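Local coordinates for protein putative antibiotic biosynthesis monooxygenase (Bacteroides thetaiotaomicron, PDB 3KKF) that is of unestablished activity but, as a calcium-binding member of the antibiotic biosynthesis monooxygenase family, probably acts as an oxidoreductase, at residues Tyr25-Glu37 with Ser69-Thr83. Numbering follows the deposited sequence. Where two conformers were deposited one is given.
Sequences YLKEEIEVSMRLE and SHIATPHFKKYKEGT. With ACT (acetate ion), chain D.
With CG of H75 lodged between backbone N and carbonyl carbon (chi1 55°) and CG of H70 anti to the backbone N (chi1 173°), both imidazoles reach the carboxylate of E37, the first residue beyond helix 19-36. One oxygen, E37 OE2, takes both bonds. H70 ND1 lies 2.7 Å from E37 OE2 in a nearly straight bond to its syn lone pair, with ring and carboxylate almost coplanar. H75 NE2, 2.9 Å from the same E37 OE2, arrives from above the carboxylate plane. V32 CG1 covers one face of the H75 ring in a CH-pi contact, 3.4 Å from H75 CG, while T73 OG1, which as N-cap accepts from F76 N, lies over the opposite face. E29, bent at chi2 (-87°), sits as a knob among H70, H75, F76 and Y79. E29 OE1 lies 2.8 Å from OXT of an acetate, probably from the crystallisation liquor; H70 NE2 donates to that same OXT. Farther along this nearly antiparallel helix pair, G82 CA lies over one face of the Y25 ring in a CH-pi contact, and K78 NZ makes a salt bridge to E28 OE1 at 2.8 Å. Helix 19-36 packs on the sheet through I30 and S33 against L43, in this family's dimeric alpha-beta barrel fold. Bonds at both H70 nitrogens fix the ring's rotation and present NE2 to a small oxygen-bearing ligand, possibly marking a substrate pocket.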
ATOM      1  N   TYR A  25       1.295  16.648  11.179  1.00 10.55           N
ATOM      2  CA  TYR A  25       2.693  16.278  11.231  1.00 10.37           C
ATOM      3  C   TYR A  25       3.058  15.291  10.115  1.00 10.06           C
ATOM      4  O   TYR A  25       4.094  15.431   9.465  1.00 10.29           O
ATOM      5  CB  TYR A  25       3.067  15.638  12.575  1.00 10.38           C
ATOM      6  CG  TYR A  25       3.377  16.568  13.745  1.00 10.73           C
ATOM      7  CD1 TYR A  25       4.599  17.184  13.852  1.00 11.78           C
ATOM      8  CD2 TYR A  25       2.472  16.755  14.761  1.00 11.89           C
ATOM      9  CE1 TYR A  25       4.909  17.989  14.948  1.00 12.10           C
ATOM     10  CE2 TYR A  25       2.762  17.554  15.863  1.00 12.58           C
ATOM     11  CZ  TYR A  25       3.983  18.163  15.945  1.00 12.50           C
ATOM     12  OH  TYR A  25       4.288  18.952  17.034  1.00 14.56           O
ATOM     13  N   LEU A  26       2.235  14.269   9.924  1.00  9.91           N
ATOM     14  CA  LEU A  26       2.523  13.235   8.939  1.00  9.96           C
ATOM     15  C   LEU A  26       2.544  13.759   7.510  1.00 10.32           C
ATOM     16  O   LEU A  26       3.469  13.468   6.737  1.00 10.08           O
ATOM     17  CB  LEU A  26       1.528  12.077   9.055  1.00 10.19           C
ATOM     18  CG  LEU A  26       1.749  10.936   8.049  1.00  9.94           C
ATOM     19  CD1 LEU A  26       3.105  10.278   8.207  1.00 10.52           C
ATOM     20  CD2 LEU A  26       0.647   9.871   8.176  1.00 11.18           C
ATOM     21  N   LYS A  27       1.527  14.540   7.127  1.00 10.47           N
ATOM     22  CA  LYS A  27       1.450  15.060   5.771  1.00 10.63           C
ATOM     23  C   LYS A  27       2.641  15.937   5.455  1.00 10.29           C
ATOM     24  O   LYS A  27       3.246  15.827   4.395  1.00 10.92           O
ATOM     25  CB  LYS A  27       0.136  15.817   5.529  1.00 11.35           C
ATOM     26  CG  LYS A  27      -0.064  16.219   4.067  1.00 13.86           C
ATOM     27  CD  LYS A  27      -1.366  17.038   3.834  1.00 16.17           C
ATOM     28  CE  LYS A  27      -1.517  17.404   2.387  1.00 21.38           C
ATOM     29  N   GLU A  28       3.006  16.804   6.381  1.00 10.83           N
ATOM     30  CA  GLU A  28       4.170  17.652   6.189  1.00 11.21           C
ATOM     31  C   GLU A  28       5.440  16.822   6.013  1.00 10.89           C
ATOM     32  O   GLU A  28       6.244  17.071   5.111  1.00 11.29           O
ATOM     33  CB  GLU A  28       4.340  18.610   7.384  1.00 12.11           C
ATOM     34  CG  GLU A  28       5.632  19.454   7.346  1.00 13.27           C
ATOM     35  CD  GLU A  28       5.707  20.397   8.520  1.00 16.15           C
ATOM     36  OE1 GLU A  28       5.774  19.930   9.666  1.00 15.16           O
ATOM     37  OE2 GLU A  28       5.664  21.635   8.285  1.00 20.57           O
ATOM     38  N   GLU A  29       5.622  15.822   6.863  1.00 10.50           N
ATOM     39  CA  GLU A  29       6.844  15.044   6.798  0.70 10.58           C
ATOM     40  C   GLU A  29       6.934  14.234   5.481  1.00 10.36           C
ATOM     41  O   GLU A  29       8.006  14.137   4.887  1.00 10.53           O
ATOM     42  CB  GLU A  29       7.008  14.177   8.045  0.70 11.15           C
ATOM     43  CG  GLU A  29       8.420  13.608   8.248  0.70 12.33           C
ATOM     44  CD  GLU A  29       8.674  12.313   7.558  0.70 12.25           C
ATOM     45  OE1 GLU A  29       7.701  11.548   7.242  0.70 14.22           O
ATOM     46  OE2 GLU A  29       9.859  12.010   7.375  0.70 12.63           O
ATOM     47  N   ILE A  30       5.821  13.716   5.008  1.00  9.92           N
ATOM     48  CA  ILE A  30       5.798  12.997   3.714  1.00 10.13           C
ATOM     49  C   ILE A  30       6.101  13.963   2.571  1.00 10.30           C
ATOM     50  O   ILE A  30       6.906  13.648   1.687  1.00  9.74           O
ATOM     51  CB  ILE A  30       4.473  12.260   3.507  1.00  9.89           C
ATOM     52  CG1 ILE A  30       4.385  11.081   4.491  1.00 11.11           C
ATOM     53  CG2 ILE A  30       4.324  11.801   2.039  1.00 10.62           C
ATOM     54  CD1 ILE A  30       3.095  10.285   4.373  1.00 11.36           C
ATOM     55  N   GLU A  31       5.479  15.140   2.589  1.00 10.62           N
ATOM     56  CA  GLU A  31       5.726  16.135   1.535  1.00 11.28           C
ATOM     57  C   GLU A  31       7.190  16.533   1.481  1.00 11.11           C
ATOM     58  O   GLU A  31       7.785  16.599   0.391  1.00 11.34           O
ATOM     59  CB  GLU A  31       4.875  17.384   1.747  1.00 12.23           C
ATOM     60  CG  GLU A  31       3.387  17.214   1.466  1.00 14.25           C
ATOM     61  CD  GLU A  31       2.533  18.401   1.980  1.00 18.84           C
ATOM     62  OE1 GLU A  31       3.019  19.172   2.851  1.00 21.34           O
ATOM     63  OE2 GLU A  31       1.373  18.526   1.530  1.00 22.96           O
ATOM     64  N   VAL A  32       7.791  16.796   2.643  1.00 10.63           N
ATOM     65  CA  VAL A  32       9.213  17.186   2.682  1.00 10.91           C
ATOM     66  C   VAL A  32      10.099  16.025   2.197  1.00 10.06           C
ATOM     67  O   VAL A  32      11.040  16.230   1.420  1.00 11.13           O
ATOM     68  CB  VAL A  32       9.645  17.676   4.115  1.00 11.58           C
ATOM     69  CG1 VAL A  32      11.147  17.935   4.165  1.00 12.71           C
ATOM     70  CG2 VAL A  32       8.838  18.955   4.531  1.00 12.90           C
ATOM     71  N   SER A  33       9.791  14.800   2.638  1.00 10.07           N
ATOM     72  CA  SER A  33      10.599  13.631   2.240  1.00 10.02           C
ATOM     73  C   SER A  33      10.554  13.417   0.737  1.00 10.17           C
ATOM     74  O   SER A  33      11.605  13.214   0.086  1.00 10.63           O
ATOM     75  CB  SER A  33      10.109  12.362   2.939  1.00 10.13           C
ATOM     76  OG  SER A  33      10.177  12.454   4.343  1.00 10.96           O
HETATM   77  N   MSE A  34       9.356  13.501   0.152  1.00 10.49           N
HETATM   78  CA  MSE A  34       9.218  13.312  -1.277  1.00 11.09           C
HETATM   79  C   MSE A  34       9.984  14.402  -2.041  1.00 11.39           C
HETATM   80  O   MSE A  34      10.647  14.125  -3.052  1.00 12.58           O
HETATM   81  CB  MSE A  34       7.745  13.301  -1.703  1.00 11.68           C
HETATM   82  CG  MSE A  34       6.956  12.111  -1.187  1.00 11.89           C
HETATM   83 SE   MSE A  34       7.527  10.426  -1.886  0.75 13.53          SE
HETATM   84  CE  MSE A  34       6.894  10.562  -3.709  1.00 13.31           C
ATOM     85  N   ARG A  35       9.924  15.632  -1.549  1.00 11.60           N
ATOM     86  CA  ARG A  35      10.579  16.784  -2.166  0.50 12.27           C
ATOM     87  C   ARG A  35      12.104  16.738  -2.114  1.00 12.00           C
ATOM     88  O   ARG A  35      12.787  17.087  -3.071  1.00 12.52           O
ATOM     89  CB  ARG A  35      10.107  18.074  -1.423  0.50 12.68           C
ATOM     90  CG  ARG A  35      10.738  19.436  -1.906  0.50 13.22           C
ATOM     91  CD  ARG A  35      10.230  20.625  -1.063  0.50 15.04           C
ATOM     92  N   LEU A  36      12.633  16.343  -0.961  1.00 11.55           N
ATOM     93  CA  LEU A  36      14.066  16.427  -0.702  1.00 12.13           C
ATOM     94  C   LEU A  36      14.914  15.191  -0.859  1.00 12.17           C
ATOM     95  O   LEU A  36      16.128  15.320  -1.061  1.00 14.03           O
ATOM     96  CB  LEU A  36      14.285  16.923   0.746  1.00 12.70           C
ATOM     97  CG  LEU A  36      13.765  18.282   1.188  1.00 14.60           C
ATOM     98  CD1 LEU A  36      14.274  18.560   2.604  1.00 16.29           C
ATOM     99  CD2 LEU A  36      14.200  19.378   0.235  1.00 16.89           C
ATOM    100  N   GLU A  37      14.331  14.011  -0.741  1.00 11.30           N
ATOM    101  CA  GLU A  37      15.123  12.775  -0.677  1.00 10.83           C
ATOM    102  C   GLU A  37      14.961  11.895  -1.908  1.00 10.47           C
ATOM    103  O   GLU A  37      13.946  11.248  -2.071  1.00 10.69           O
ATOM    104  CB  GLU A  37      14.710  11.994   0.578  1.00 10.85           C
ATOM    105  CG  GLU A  37      14.828  12.756   1.896  1.00 10.97           C
ATOM    106  CD  GLU A  37      14.585  11.845   3.074  1.00 10.73           C
ATOM    107  OE1 GLU A  37      15.426  10.960   3.330  1.00 10.85           O
ATOM    108  OE2 GLU A  37      13.523  11.959   3.704  1.00 10.91           O
ATOM    109  N   SER A  69      19.249   7.005   6.075  1.00 10.95           N
ATOM    110  CA  SER A  69      19.414   8.451   5.922  1.00 11.12           C
ATOM    111  C   SER A  69      18.082   9.197   6.261  1.00 10.44           C
ATOM    112  O   SER A  69      18.083  10.224   6.963  1.00 10.93           O
ATOM    113  CB  SER A  69      19.863   8.803   4.503  1.00 11.61           C
ATOM    114  OG  SER A  69      20.079  10.201   4.351  1.00 12.39           O
ATOM    115  N   HIS A  70      16.971   8.661   5.764  1.00  9.73           N
ATOM    116  CA  HIS A  70      15.657   9.235   6.010  1.00  9.82           C
ATOM    117  C   HIS A  70      15.341   9.409   7.508  1.00  9.95           C
ATOM    118  O   HIS A  70      14.873  10.482   7.928  1.00 10.45           O
ATOM    119  CB  HIS A  70      14.587   8.350   5.342  1.00  9.71           C
ATOM    120  CG  HIS A  70      13.180   8.740   5.665  1.00  9.76           C
ATOM    121  ND1 HIS A  70      12.616   9.924   5.237  1.00  9.66           N
ATOM    122  CD2 HIS A  70      12.207   8.085   6.359  1.00 10.01           C
ATOM    123  CE1 HIS A  70      11.373   9.978   5.671  1.00 10.84           C
ATOM    124  NE2 HIS A  70      11.100   8.877   6.346  1.00 11.10           N
ATOM    125  N   ILE A  71      15.611   8.377   8.312  1.00 10.39           N
ATOM    126  CA  ILE A  71      15.272   8.457   9.727  1.00 11.73           C
ATOM    127  C   ILE A  71      16.238   9.334  10.543  1.00 11.96           C
ATOM    128  O   ILE A  71      15.982   9.589  11.722  1.00 13.45           O
ATOM    129  CB  ILE A  71      15.037   7.074  10.363  1.00 11.89           C
ATOM    130  CG1 ILE A  71      16.346   6.262  10.453  1.00 12.82           C
ATOM    131  CG2 ILE A  71      13.928   6.348   9.621  1.00 13.08           C
ATOM    132  CD1 ILE A  71      16.182   4.888  11.180  1.00 14.93           C
ATOM    133  N   ALA A  72      17.322   9.801   9.923  1.00 12.20           N
ATOM    134  CA  ALA A  72      18.230  10.774  10.542  1.00 12.16           C
ATOM    135  C   ALA A  72      17.905  12.231  10.156  1.00 11.97           C
ATOM    136  O   ALA A  72      18.518  13.180  10.697  1.00 13.17           O
ATOM    137  CB  ALA A  72      19.669  10.455  10.152  1.00 12.90           C
ATOM    138  N   THR A  73      16.942  12.437   9.253  1.00 11.38           N
ATOM    139  CA  THR A  73      16.646  13.799   8.791  1.00 11.31           C
ATOM    140  C   THR A  73      15.906  14.651   9.851  1.00 11.30           C
ATOM    141  O   THR A  73      15.150  14.108  10.696  1.00 12.15           O
ATOM    142  CB  THR A  73      15.795  13.820   7.515  1.00 11.03           C
ATOM    143  OG1 THR A  73      14.501  13.282   7.792  1.00 11.21           O
ATOM    144  CG2 THR A  73      16.453  13.107   6.367  1.00 10.95           C
ATOM    145  N   PRO A  74      16.104  15.993   9.810  1.00 11.87           N
ATOM    146  CA  PRO A  74      15.365  16.819  10.744  1.00 11.95           C
ATOM    147  C   PRO A  74      13.843  16.718  10.559  1.00 11.75           C
ATOM    148  O   PRO A  74      13.096  16.797  11.547  1.00 12.61           O
ATOM    149  CB  PRO A  74      15.870  18.220  10.439  1.00 12.70           C
ATOM    150  CG  PRO A  74      17.229  18.019   9.929  1.00 13.20           C
ATOM    151  CD  PRO A  74      17.161  16.768   9.124  1.00 12.26           C
ATOM    152  N   HIS A  75      13.374  16.549   9.328  1.00 11.86           N
ATOM    153  CA  HIS A  75      11.930  16.461   9.112  1.00 11.53           C
ATOM    154  C   HIS A  75      11.352  15.159   9.696  1.00 11.40           C
ATOM    155  O   HIS A  75      10.292  15.175  10.294  1.00 11.29           O
ATOM    156  CB  HIS A  75      11.533  16.698   7.647  1.00 11.45           C
ATOM    157  CG  HIS A  75      12.217  15.820   6.657  1.00 11.29           C
ATOM    158  ND1 HIS A  75      13.459  16.121   6.118  1.00 11.78           N
ATOM    159  CD2 HIS A  75      11.819  14.669   6.071  1.00 10.89           C
ATOM    160  CE1 HIS A  75      13.785  15.194   5.237  1.00 11.60           C
ATOM    161  NE2 HIS A  75      12.807  14.303   5.189  1.00 11.56           N
ATOM    162  N   PHE A  76      12.043  14.032   9.530  1.00 11.26           N
ATOM    163  CA  PHE A  76      11.578  12.801  10.169  1.00 11.89           C
ATOM    164  C   PHE A  76      11.582  12.975  11.696  1.00 11.91           C
ATOM    165  O   PHE A  76      10.644  12.555  12.369  1.00 12.83           O
ATOM    166  CB  PHE A  76      12.434  11.589   9.781  1.00 11.95           C
ATOM    167  CG  PHE A  76      11.939  10.324  10.391  1.00 12.16           C
ATOM    168  CD1 PHE A  76      10.822   9.695   9.878  1.00 11.55           C
ATOM    169  CD2 PHE A  76      12.524   9.815  11.544  1.00 12.41           C
ATOM    170  CE1 PHE A  76      10.331   8.551  10.460  1.00 12.89           C
ATOM    171  CE2 PHE A  76      12.021   8.654  12.132  1.00 13.64           C
ATOM    172  CZ  PHE A  76      10.928   8.037  11.581  1.00 13.71           C
ATOM    173  N   LYS A  77      12.630  13.594  12.239  1.00 12.85           N
ATOM    174  CA  LYS A  77      12.766  13.853  13.706  0.50 13.59           C
ATOM    175  C   LYS A  77      11.569  14.647  14.243  1.00 13.65           C
ATOM    176  O   LYS A  77      11.023  14.349  15.304  1.00 13.53           O
ATOM    177  CB  LYS A  77      14.077  14.655  13.984  0.50 14.17           C
ATOM    178  CG  LYS A  77      14.377  15.004  15.507  0.50 16.02           C
ATOM    179  CD  LYS A  77      15.610  15.959  15.641  0.50 17.78           C
ATOM    180  CE  LYS A  77      16.160  16.037  17.065  0.50 19.59           C
ATOM    181  NZ  LYS A  77      16.943  14.813  17.434  0.50 21.24           N
ATOM    182  N   LYS A  78      11.211  15.694  13.514  1.00 12.71           N
ATOM    183  CA  LYS A  78      10.083  16.551  13.936  1.00 12.40           C
ATOM    184  C   LYS A  78       8.814  15.693  14.051  1.00 12.11           C
ATOM    185  O   LYS A  78       8.082  15.791  15.027  1.00 12.36           O
ATOM    186  CB  LYS A  78       9.841  17.683  12.926  1.00 12.56           C
ATOM    187  CG  LYS A  78       8.590  18.525  13.263  1.00 12.53           C
ATOM    188  CD  LYS A  78       8.356  19.633  12.325  1.00 12.47           C
ATOM    189  CE  LYS A  78       7.084  20.384  12.710  1.00 12.96           C
ATOM    190  NZ  LYS A  78       6.730  21.468  11.764  1.00 14.63           N
ATOM    191  N   TYR A  79       8.549  14.875  13.029  1.00 11.69           N
ATOM    192  CA  TYR A  79       7.400  13.980  13.030  1.00 12.09           C
ATOM    193  C   TYR A  79       7.454  12.946  14.154  1.00 12.56           C
ATOM    194  O   TYR A  79       6.478  12.761  14.887  1.00 12.47           O
ATOM    195  CB  TYR A  79       7.315  13.270  11.664  1.00 12.07           C
ATOM    196  CG  TYR A  79       6.460  12.038  11.636  1.00 11.83           C
ATOM    197  CD1 TYR A  79       5.083  12.103  11.748  1.00 13.34           C
ATOM    198  CD2 TYR A  79       7.027  10.791  11.438  1.00 12.79           C
ATOM    199  CE1 TYR A  79       4.300  10.947  11.737  1.00 12.90           C
ATOM    200  CE2 TYR A  79       6.243   9.649  11.396  1.00 14.65           C
ATOM    201  CZ  TYR A  79       4.890   9.727  11.557  1.00 14.36           C
ATOM    202  OH  TYR A  79       4.111   8.595  11.523  1.00 16.11           O
ATOM    203  N   LYS A  80       8.585  12.247  14.278  1.00 14.16           N
ATOM    204  CA  LYS A  80       8.718  11.181  15.274  1.00 15.85           C
ATOM    205  C   LYS A  80       8.556  11.739  16.709  1.00 16.37           C
ATOM    206  O   LYS A  80       7.824  11.171  17.523  1.00 17.49           O
ATOM    207  CB  LYS A  80      10.088  10.453  15.081  1.00 17.09           C
ATOM    208  CG  LYS A  80      10.279   9.176  15.934  1.00 21.22           C
ATOM    209  CD  LYS A  80       9.386   8.018  15.456  1.00 24.68           C
ATOM    210  CE  LYS A  80       9.666   6.733  16.266  1.00 26.47           C
ATOM    211  NZ  LYS A  80       8.693   5.643  15.996  1.00 27.94           N
ATOM    212  N   GLU A  81       9.215  12.848  17.002  1.00 16.99           N
ATOM    213  CA  GLU A  81       9.111  13.495  18.339  1.00 18.16           C
ATOM    214  C   GLU A  81       7.735  14.139  18.574  1.00 17.39           C
ATOM    215  O   GLU A  81       7.155  14.034  19.684  1.00 18.32           O
ATOM    216  CB  GLU A  81      10.225  14.535  18.515  1.00 19.43           C
ATOM    217  CG  GLU A  81      11.605  13.903  18.545  1.00 22.83           C
ATOM    218  CD  GLU A  81      12.764  14.893  18.770  1.00 27.45           C
ATOM    219  OE1 GLU A  81      12.577  16.145  18.720  1.00 29.15           O
ATOM    220  OE2 GLU A  81      13.885  14.392  18.993  1.00 31.91           O
ATOM    221  N   GLY A  82       7.208  14.813  17.556  1.00 16.24           N
ATOM    222  CA  GLY A  82       5.942  15.479  17.675  1.00 15.86           C
ATOM    223  C   GLY A  82       4.779  14.552  17.910  1.00 15.26           C
ATOM    224  O   GLY A  82       3.843  14.917  18.581  1.00 16.59           O
ATOM    225  N   THR A  83       4.838  13.341  17.352  1.00 14.38           N
ATOM    226  CA  THR A  83       3.749  12.378  17.443  1.00 14.18           C
ATOM    227  C   THR A  83       3.950  11.238  18.428  1.00 15.95           C
ATOM    228  O   THR A  83       3.095  10.384  18.540  1.00 15.42           O
ATOM    229  CB  THR A  83       3.423  11.762  16.046  1.00 13.21           C
ATOM    230  OG1 THR A  83       4.505  10.934  15.596  1.00 14.12           O
ATOM    231  CG2 THR A  83       3.121  12.855  15.035  1.00 13.24           C
TER
HETATM  232  C   ACT D 203       7.575   8.111   7.559  1.00 18.47           C
HETATM  233  O   ACT D 203       7.970   7.072   8.085  1.00 19.14           O
HETATM  234  OXT ACT D 203       8.430   8.888   7.133  1.00 17.38           O
HETATM  235  CH3 ACT D 203       6.134   8.406   7.424  1.00 19.13           C
HETATM  236  O   HOH W   1      18.079  11.864   3.305  1.00 13.09           O